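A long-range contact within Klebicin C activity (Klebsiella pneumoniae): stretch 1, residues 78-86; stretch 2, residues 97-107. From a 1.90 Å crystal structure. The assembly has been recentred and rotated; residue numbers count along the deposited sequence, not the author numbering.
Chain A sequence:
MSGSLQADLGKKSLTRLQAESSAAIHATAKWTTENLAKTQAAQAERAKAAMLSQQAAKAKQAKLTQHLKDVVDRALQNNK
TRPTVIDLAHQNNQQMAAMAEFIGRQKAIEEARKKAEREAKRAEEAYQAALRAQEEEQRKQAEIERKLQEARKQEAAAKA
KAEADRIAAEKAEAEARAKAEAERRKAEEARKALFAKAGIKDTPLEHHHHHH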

ATOM      1  N   ASN A  78     -40.532  -8.025 -32.726  1.00 30.71           N
ATOM      2  CA  ASN A  78     -41.499  -7.097 -33.319  1.00 29.38           C
ATOM      3  C   ASN A  78     -41.292  -7.021 -34.842  1.00 28.50           C
ATOM      4  O   ASN A  78     -42.261  -6.916 -35.572  1.00 28.51           O
ATOM      5  CB  ASN A  78     -41.298  -5.687 -32.736  1.00 29.68           C
ATOM      6  CG  ASN A  78     -42.264  -4.695 -33.387  1.00 29.86           C
ATOM      7  OD1 ASN A  78     -43.483  -4.918 -33.410  1.00 31.23           O
ATOM      8  ND2 ASN A  78     -41.735  -3.666 -34.014  1.00 25.48           N
ATOM      9  N   ASN A  79     -40.026  -7.115 -35.320  1.00 26.54           N
ATOM     10  CA  ASN A  79     -39.762  -7.016 -36.768  1.00 25.63           C
ATOM     11  C   ASN A  79     -40.451  -8.113 -37.583  1.00 28.75           C
ATOM     12  O   ASN A  79     -40.799  -7.881 -38.747  1.00 27.75           O
ATOM     13  CB  ASN A  79     -38.256  -6.968 -36.994  1.00 24.58           C
ATOM     14  CG  ASN A  79     -37.690  -5.652 -36.523  1.00 22.08           C
ATOM     15  OD1 ASN A  79     -38.432  -4.671 -36.290  1.00 21.62           O
ATOM     16  ND2 ASN A  79     -36.367  -5.596 -36.350  1.00 19.17           N
ATOM     17  N   LYS A  80     -40.768  -9.249 -36.930  1.00 30.80           N
ATOM     18  CA  LYS A  80     -41.534 -10.307 -37.623  1.00 33.62           C
ATOM     19  C   LYS A  80     -42.914  -9.877 -37.995  1.00 34.72           C
ATOM     20  O   LYS A  80     -43.501 -10.523 -38.858  1.00 37.73           O
ATOM     21  CB  LYS A  80     -41.637 -11.569 -36.743  1.00 37.68           C
ATOM     22  CG  LYS A  80     -40.264 -12.059 -36.286  1.00 44.65           C
ATOM     23  CD  LYS A  80     -39.441 -12.559 -37.413  1.00 52.43           C
ATOM     24  CE  LYS A  80     -38.173 -13.278 -36.928  1.00 60.50           C
ATOM     25  NZ  LYS A  80     -38.338 -13.909 -35.592  1.00 63.53           N
ATOM     26  N   THR A  81     -43.508  -8.904 -37.291  1.00 33.37           N
ATOM     27  CA  THR A  81     -44.873  -8.457 -37.569  1.00 33.19           C
ATOM     28  C   THR A  81     -44.954  -7.392 -38.665  1.00 31.19           C
ATOM     29  O   THR A  81     -46.044  -6.838 -38.888  1.00 31.19           O
ATOM     30  CB  THR A  81     -45.550  -7.896 -36.272  1.00 35.38           C
ATOM     31  OG1 THR A  81     -44.987  -6.635 -35.908  1.00 33.24           O
ATOM     32  CG2 THR A  81     -45.432  -8.859 -35.089  1.00 37.65           C
ATOM     33  N   ARG A  82     -43.831  -7.074 -39.347  1.00 27.23           N
ATOM     34  CA  ARG A  82     -43.862  -6.053 -40.418  1.00 27.04           C
ATOM     35  C   ARG A  82     -44.924  -6.432 -41.495  1.00 26.89           C
ATOM     36  O   ARG A  82     -44.872  -7.517 -42.055  1.00 26.20           O
ATOM     37  CB  ARG A  82     -42.485  -5.952 -41.131  1.00 26.78           C
ATOM     38  CG  ARG A  82     -42.414  -4.837 -42.187  1.00 28.86           C
ATOM     39  CD  ARG A  82     -41.152  -4.967 -43.041  1.00 31.26           C
ATOM     40  NE  ARG A  82     -39.973  -4.805 -42.165  1.00 31.32           N
ATOM     41  CZ  ARG A  82     -39.417  -3.622 -41.883  1.00 30.09           C
ATOM     42  NH1 ARG A  82     -39.868  -2.504 -42.477  1.00 27.52           N
ATOM     43  NH2 ARG A  82     -38.437  -3.541 -40.992  1.00 25.21           N
ATOM     44  N   PRO A  83     -45.896  -5.557 -41.751  1.00 28.20           N
ATOM     45  CA  PRO A  83     -46.906  -5.863 -42.792  1.00 29.69           C
ATOM     46  C   PRO A  83     -46.401  -5.623 -44.215  1.00 34.02           C
ATOM     47  O   PRO A  83     -45.417  -4.926 -44.414  1.00 34.25           O
ATOM     48  CB  PRO A  83     -48.067  -4.876 -42.483  1.00 29.87           C
ATOM     49  CG  PRO A  83     -47.395  -3.725 -41.819  1.00 29.64           C
ATOM     50  CD  PRO A  83     -46.118  -4.241 -41.128  1.00 27.33           C
ATOM     51  N   THR A  84     -47.143  -6.138 -45.223  1.00 35.95           N
ATOM     52  CA  THR A  84     -46.798  -5.938 -46.628  1.00 40.30           C
ATOM     53  C   THR A  84     -47.667  -4.847 -47.191  1.00 42.29           C
ATOM     54  O   THR A  84     -48.890  -4.960 -47.147  1.00 41.58           O
ATOM     55  CB  THR A  84     -47.033  -7.259 -47.390  1.00 43.86           C
ATOM     56  OG1 THR A  84     -45.931  -8.099 -47.027  1.00 46.86           O
ATOM     57  CG2 THR A  84     -47.075  -7.083 -48.912  1.00 45.31           C
ATOM     58  N   VAL A  85     -47.032  -3.787 -47.721  1.00 42.84           N
ATOM     59  CA  VAL A  85     -47.690  -2.633 -48.366  1.00 46.55           C
ATOM     60  C   VAL A  85     -46.866  -2.347 -49.629  1.00 50.76           C
ATOM     61  O   VAL A  85     -45.831  -1.651 -49.573  1.00 50.37           O
ATOM     62  CB  VAL A  85     -47.745  -1.384 -47.453  1.00 46.68           C
ATOM     63  CG1 VAL A  85     -48.373  -0.215 -48.204  1.00 48.27           C
ATOM     64  CG2 VAL A  85     -48.502  -1.677 -46.157  1.00 46.08           C
ATOM     65  N   ILE A  86     -47.273  -2.958 -50.742  1.00 53.41           N
ATOM     66  CA  ILE A  86     -46.508  -2.860 -51.974  1.00 58.25           C
ATOM     67  C   ILE A  86     -47.169  -1.919 -53.005  1.00 63.11           C
ATOM     68  O   ILE A  86     -46.441  -1.185 -53.674  1.00 65.53           O
ATOM     69  CB  ILE A  86     -46.151  -4.270 -52.551  1.00 59.20           C
ATOM     70  CG1 ILE A  86     -47.375  -5.214 -52.562  1.00 60.66           C
ATOM     71  CG2 ILE A  86     -45.011  -4.881 -51.700  1.00 58.39           C
ATOM     72  CD1 ILE A  86     -47.397  -6.455 -53.734  1.00 63.55           C
ATOM     73  N   ALA A  97     -53.111   1.642 -41.470  1.00 31.87           N
ATOM     74  CA  ALA A  97     -53.081   1.559 -39.997  1.00 32.80           C
ATOM     75  C   ALA A  97     -52.094   0.465 -39.588  1.00 31.70           C
ATOM     76  O   ALA A  97     -51.367   0.659 -38.632  1.00 31.04           O
ATOM     77  CB  ALA A  97     -54.456   1.217 -39.452  1.00 34.97           C
ATOM     78  N   ALA A  98     -52.039  -0.661 -40.318  1.00 30.66           N
ATOM     79  CA  ALA A  98     -51.091  -1.732 -39.969  1.00 31.48           C
ATOM     80  C   ALA A  98     -49.654  -1.253 -40.057  1.00 29.28           C
ATOM     81  O   ALA A  98     -48.829  -1.575 -39.178  1.00 29.12           O
ATOM     82  CB  ALA A  98     -51.308  -2.955 -40.875  1.00 32.13           C
HETATM   83  N   MSE A  99     -49.329  -0.509 -41.120  1.00 26.90           N
HETATM   84  CA  MSE A  99     -47.959  -0.044 -41.275  1.00 26.02           C
HETATM   85  C   MSE A  99     -47.637   1.018 -40.247  1.00 25.78           C
HETATM   86  O   MSE A  99     -46.588   0.957 -39.574  1.00 24.86           O
HETATM   87  CB  MSE A  99     -47.709   0.496 -42.702  1.00 26.29           C
HETATM   88  CG  MSE A  99     -46.256   0.903 -42.893  1.00 27.71           C
HETATM   89 SE   MSE A  99     -44.981  -0.547 -42.638  0.50 24.75          SE
HETATM   90  CE  MSE A  99     -45.135  -1.294 -44.326  0.50 15.02           C
ATOM     91  N   ALA A 100     -48.566   1.975 -40.052  1.00 25.66           N
ATOM     92  CA  ALA A 100     -48.305   3.065 -39.099  1.00 26.62           C
ATOM     93  C   ALA A 100     -48.066   2.514 -37.670  1.00 27.83           C
ATOM     94  O   ALA A 100     -47.145   2.961 -36.944  1.00 27.75           O
ATOM     95  CB  ALA A 100     -49.473   4.079 -39.123  1.00 27.16           C
ATOM     96  N   GLU A 101     -48.901   1.517 -37.267  1.00 28.03           N
ATOM     97  CA  GLU A 101     -48.724   0.904 -35.954  1.00 26.54           C
ATOM     98  C   GLU A 101     -47.422   0.111 -35.843  1.00 27.01           C
ATOM     99  O   GLU A 101     -46.753   0.144 -34.788  1.00 27.09           O
ATOM    100  CB  GLU A 101     -49.921  -0.026 -35.656  1.00 28.05           C
ATOM    101  CG  GLU A 101     -51.191   0.764 -35.351  1.00 34.94           C
ATOM    102  CD  GLU A 101     -52.457  -0.074 -35.239  0.80 46.14           C
ATOM    103  OE1 GLU A 101     -52.343  -1.311 -35.062  0.80 48.92           O
ATOM    104  OE2 GLU A 101     -53.563   0.511 -35.326  0.80 47.37           O
ATOM    105  N   PHE A 102     -47.020  -0.599 -36.916  1.00 26.25           N
ATOM    106  CA  PHE A 102     -45.744  -1.319 -36.896  1.00 25.14           C
ATOM    107  C   PHE A 102     -44.577  -0.301 -36.738  1.00 24.31           C
ATOM    108  O   PHE A 102     -43.637  -0.535 -35.949  1.00 23.28           O
ATOM    109  CB  PHE A 102     -45.553  -2.147 -38.215  1.00 24.05           C
ATOM    110  CG  PHE A 102     -44.126  -2.653 -38.331  1.00 23.99           C
ATOM    111  CD1 PHE A 102     -43.705  -3.759 -37.603  1.00 25.26           C
ATOM    112  CD2 PHE A 102     -43.205  -2.013 -39.160  1.00 23.40           C
ATOM    113  CE1 PHE A 102     -42.366  -4.181 -37.660  1.00 26.04           C
ATOM    114  CE2 PHE A 102     -41.887  -2.445 -39.219  1.00 24.26           C
ATOM    115  CZ  PHE A 102     -41.466  -3.487 -38.421  1.00 25.36           C
ATOM    116  N   ILE A 103     -44.618   0.822 -37.502  1.00 23.47           N
ATOM    117  CA  ILE A 103     -43.530   1.802 -37.417  1.00 23.49           C
ATOM    118  C   ILE A 103     -43.466   2.400 -36.024  1.00 24.38           C
ATOM    119  O   ILE A 103     -42.371   2.543 -35.478  1.00 24.37           O
ATOM    120  CB  ILE A 103     -43.745   2.904 -38.495  1.00 24.37           C
ATOM    121  CG1 ILE A 103     -43.672   2.306 -39.907  1.00 25.16           C
ATOM    122  CG2 ILE A 103     -42.709   4.056 -38.317  1.00 25.00           C
ATOM    123  CD1 ILE A 103     -43.891   3.423 -41.034  1.00 28.32           C
ATOM    124  N   GLY A 104     -44.625   2.665 -35.412  1.00 27.48           N
ATOM    125  CA  GLY A 104     -44.676   3.229 -34.057  1.00 28.86           C
ATOM    126  C   GLY A 104     -44.038   2.279 -33.058  1.00 30.55           C
ATOM    127  O   GLY A 104     -43.309   2.709 -32.160  1.00 30.48           O
ATOM    128  N   ARG A 105     -44.322   0.966 -33.195  1.00 30.32           N
ATOM    129  CA  ARG A 105     -43.739  -0.048 -32.286  1.00 27.86           C
ATOM    130  C   ARG A 105     -42.235  -0.168 -32.520  1.00 28.23           C
ATOM    131  O   ARG A 105     -41.469  -0.263 -31.563  1.00 29.14           O
ATOM    132  CB  ARG A 105     -44.332  -1.416 -32.587  1.00 28.60           C
ATOM    133  CG  ARG A 105     -45.751  -1.619 -31.998  1.00 32.97           C
ATOM    134  CD  ARG A 105     -46.153  -3.062 -32.022  1.00 34.75           C
ATOM    135  NE  ARG A 105     -46.055  -3.674 -33.368  1.00 34.77           N
ATOM    136  CZ  ARG A 105     -47.051  -3.750 -34.248  1.00 37.34           C
ATOM    137  NH1 ARG A 105     -48.185  -3.079 -34.041  1.00 36.03           N
ATOM    138  NH2 ARG A 105     -46.888  -4.417 -35.385  1.00 33.41           N
ATOM    139  N   GLN A 106     -41.800  -0.141 -33.791  1.00 25.61           N
ATOM    140  CA  GLN A 106     -40.346  -0.246 -34.064  1.00 24.03           C
ATOM    141  C   GLN A 106     -39.563   0.997 -33.527  1.00 25.29           C
ATOM    142  O   GLN A 106     -38.458   0.870 -32.980  1.00 24.76           O
ATOM    143  CB  GLN A 106     -40.130  -0.468 -35.570  1.00 22.35           C
ATOM    144  CG  GLN A 106     -38.676  -0.753 -35.925  1.00 21.51           C
ATOM    145  CD  GLN A 106     -38.546  -0.981 -37.395  1.00 23.42           C
ATOM    146  OE1 GLN A 106     -38.807  -0.082 -38.199  1.00 22.12           O
ATOM    147  NE2 GLN A 106     -38.194  -2.168 -37.777  1.00 20.42           N
ATOM    148  N   LYS A 107     -40.145   2.191 -33.636  1.00 26.23           N
ATOM    149  CA  LYS A 107     -39.533   3.425 -33.170  1.00 27.88           C
ATOM    150  C   LYS A 107     -39.463   3.439 -31.639  1.00 29.39           C
ATOM    151  O   LYS A 107     -38.461   3.953 -31.057  1.00 28.83           O
ATOM    152  CB  LYS A 107     -40.398   4.650 -33.603  1.00 28.19           C
ATOM    153  CG  LYS A 107     -40.268   4.997 -35.079  1.00 30.58           C
ATOM    154  CD  LYS A 107     -39.109   5.969 -35.389  1.00 36.92           C
ATOM    155  CE  LYS A 107     -38.831   6.197 -36.868  1.00 40.50           C
ATOM    156  NZ  LYS A 107     -37.659   7.120 -37.104  1.00 41.56           N
TER

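Stretch 2 is helical throughout. Stretch 1 starts in a helix that begins earlier in the chain, makes a type I turn from Asn79 to Arg82, and continues as loop. It runs antiparallel to the helix: Asn78 lies by Gln106, Arg82 by Phe102 and Pro83 by Met99.

Phe102 is the centre of the contact. Its t rotamer (chi1 168°) lays the ring against the turn. Arg82 CA sits over one face of the Phe102 ring, 3.7 Å from its centroid, a CH-pi contact. Asn78 O and Thr81 OG1 lie at the ring edge, where the C-H groups are slightly positive.

Arg105 is bent at chi1 (m) and chi3 (m). This brings its guanidinium edge to two acceptors: Arg105 NE donates to Asn78 OD1 (2.9 Å) and Arg105 NH2 to Thr81 OG1 (3.0 Å). Asn78, in t, points toward the helix. Thr81, in p, also donates from OG1 to Asn78 O (2.8 Å), so its hydroxyl donates within stretch 1 and accepts from Arg105.

Gln106 is extended (t, t). Its CB points sideways, but its end reaches stretch 1, and Gln106 NE2 donates to Asn79 OD1 (2.9 Å).

Farther along, the contact is apolar. Pro83 CD meets Phe102 CB at 3.6 Å. Met99 is selenomethionine; its p chi2 and chi3 bend the side chain, and Met99 CE lies 3.9 Å from Val85 CG2.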